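Local atomic coordinates of protein ten1 (Schizosaccharomyces pombe, PDB entry 3KF6), a protein that is required for telomere maintenance in fission yeast, where it partners Stn1 and probably binds single-stranded telomeric DNA. Residues I37-L40 against S45-T48. Residues are numbered along the deposited sequence; the frame is centred on the assembly and turned at random.
Sequences ILRL and SSVT
L40 and V47 face each other as a hydrogen-bonded antiparallel pair, and two backbone bonds tie them together. L40 N donates to V47 O at 3.0 Å with a nearly straight N-H...O angle of 167°. V47 N returns a bond to L40 O at 2.9 Å, more bent at 149°. L40 O also receives the CA-H of S46, whose CA lies 3.1 Å away. On the buried face the contact of this pair is narrow, V47 CG1 against L40 CB: V47 turns CG1 between its own N and carbonyl carbon (chi1 60°), which sets that methyl beside L40, 4.1 Å from L40 CB. Beyond them, V30 and I68 cover L40, and F26, I12 and I15 pack on V47, so both side chains belong to the apolar interior.

The other face carries I37, R39, S46 and T48 and is more accessible. R39 and T48 form the adjoining non-hydrogen-bonded pair, but the arginine runs past its partner toward S46. With CG anti to the backbone N and the chain extended to NE, its guanidinium reaches over the serine, whose CB sits 3.7 Å above one face of the plane, displaced toward the rim. The NH2 of R39 stays 3.6 Å from S46 OG, a contact rather than a bond. T48 instead meets I37 diagonally: its CG2 presses on I37 CG2 at 3.3 Å, tight for two methyls, and I37 CD1 touches the same methyl.

Strand 23-34 continues the sheet beside 37-42, and strand 77-85 beside 45-50. With L38, L40 and V47 turned into the core and R39, S46 and T48 on the accessible face, this tightly connected antiparallel hairpin forms part of the wall of the closed OB-fold barrel, in which strand 45-50 runs parallel to strand 77-85.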
ATOM      1  N   ILE B  37       6.174 -24.151   6.265  1.00 33.45           N
ATOM      2  CA  ILE B  37       6.131 -23.786   4.856  1.00 32.80           C
ATOM      3  C   ILE B  37       4.708 -23.743   4.318  1.00 31.26           C
ATOM      4  O   ILE B  37       3.976 -24.727   4.373  1.00 30.20           O
ATOM      5  CB  ILE B  37       6.968 -24.768   4.002  1.00 33.57           C
ATOM      6  CG1 ILE B  37       8.460 -24.560   4.284  1.00 35.95           C
ATOM      7  CG2 ILE B  37       6.669 -24.576   2.523  1.00 36.86           C
ATOM      8  CD1 ILE B  37       8.943 -23.139   4.051  1.00 33.93           C
ATOM      9  N   LEU B  38       4.334 -22.582   3.797  1.00 28.85           N
ATOM     10  CA  LEU B  38       3.016 -22.375   3.227  1.00 27.12           C
ATOM     11  C   LEU B  38       3.184 -22.367   1.711  1.00 26.08           C
ATOM     12  O   LEU B  38       3.945 -21.564   1.172  1.00 25.15           O
ATOM     13  CB  LEU B  38       2.466 -21.027   3.697  1.00 29.30           C
ATOM     14  CG  LEU B  38       0.965 -20.742   3.648  1.00 32.26           C
ATOM     15  CD1 LEU B  38       0.767 -19.244   3.850  1.00 31.73           C
ATOM     16  CD2 LEU B  38       0.368 -21.188   2.323  1.00 34.36           C
ATOM     17  N   ARG B  39       2.489 -23.267   1.023  1.00 24.02           N
ATOM     18  CA  ARG B  39       2.584 -23.321  -0.428  1.00 23.39           C
ATOM     19  C   ARG B  39       1.361 -22.631  -1.017  1.00 21.32           C
ATOM     20  O   ARG B  39       0.229 -23.034  -0.757  1.00 20.81           O
ATOM     21  CB  ARG B  39       2.661 -24.777  -0.904  1.00 28.37           C
ATOM     22  CG  ARG B  39       2.832 -24.929  -2.412  1.00 31.35           C
ATOM     23  CD  ARG B  39       3.268 -26.344  -2.779  1.00 36.99           C
ATOM     24  NE  ARG B  39       3.463 -26.511  -4.218  1.00 41.66           N
ATOM     25  CZ  ARG B  39       2.479 -26.690  -5.094  1.00 43.90           C
ATOM     26  NH1 ARG B  39       1.221 -26.732  -4.681  1.00 45.83           N
ATOM     27  NH2 ARG B  39       2.756 -26.829  -6.386  1.00 44.89           N
ATOM     28  N   LEU B  40       1.599 -21.574  -1.791  1.00 20.57           N
ATOM     29  CA  LEU B  40       0.511 -20.828  -2.414  1.00 19.77           C
ATOM     30  C   LEU B  40       0.547 -20.983  -3.921  1.00 20.41           C
ATOM     31  O   LEU B  40       1.616 -21.060  -4.525  1.00 22.07           O
ATOM     32  CB  LEU B  40       0.605 -19.343  -2.075  1.00 19.70           C
ATOM     33  CG  LEU B  40       0.414 -18.925  -0.623  1.00 21.92           C
ATOM     34  CD1 LEU B  40       0.478 -17.407  -0.537  1.00 22.00           C
ATOM     35  CD2 LEU B  40      -0.927 -19.416  -0.110  1.00 22.48           C
ATOM     36  N   SER B  45       0.886 -21.474 -11.494  1.00 31.63           N
ATOM     37  CA  SER B  45       2.071 -21.013 -10.775  1.00 29.71           C
ATOM     38  C   SER B  45       1.979 -21.284  -9.284  1.00 28.11           C
ATOM     39  O   SER B  45       0.892 -21.435  -8.735  1.00 28.98           O
ATOM     40  CB  SER B  45       2.280 -19.514 -10.980  1.00 31.16           C
ATOM     41  OG  SER B  45       1.170 -18.773 -10.500  1.00 36.89           O
ATOM     42  N   SER B  46       3.131 -21.336  -8.634  1.00 26.10           N
ATOM     43  CA  SER B  46       3.177 -21.580  -7.204  1.00 25.72           C
ATOM     44  C   SER B  46       4.418 -20.966  -6.579  1.00 23.98           C
ATOM     45  O   SER B  46       5.376 -20.609  -7.269  1.00 24.95           O
ATOM     46  CB  SER B  46       3.151 -23.084  -6.922  1.00 27.37           C
ATOM     47  OG  SER B  46       4.286 -23.719  -7.473  1.00 32.19           O
ATOM     48  N   VAL B  47       4.385 -20.833  -5.261  1.00 21.36           N
ATOM     49  CA  VAL B  47       5.509 -20.280  -4.528  1.00 21.96           C
ATOM     50  C   VAL B  47       5.504 -20.836  -3.117  1.00 23.11           C
ATOM     51  O   VAL B  47       4.444 -21.075  -2.533  1.00 22.34           O
ATOM     52  CB  VAL B  47       5.449 -18.727  -4.466  1.00 21.49           C
ATOM     53  CG1 VAL B  47       4.185 -18.280  -3.771  1.00 20.93           C
ATOM     54  CG2 VAL B  47       6.669 -18.181  -3.739  1.00 21.98           C
ATOM     55  N   THR B  48       6.696 -21.066  -2.585  1.00 23.28           N
ATOM     56  CA  THR B  48       6.848 -21.575  -1.235  1.00 24.96           C
ATOM     57  C   THR B  48       7.086 -20.381  -0.318  1.00 25.11           C
ATOM     58  O   THR B  48       8.024 -19.608  -0.519  1.00 25.21           O
ATOM     59  CB  THR B  48       8.033 -22.554  -1.151  1.00 27.09           C
ATOM     60  OG1 THR B  48       7.692 -23.764  -1.836  1.00 30.03           O
ATOM     61  CG2 THR B  48       8.376 -22.864   0.300  1.00 30.69           C
TER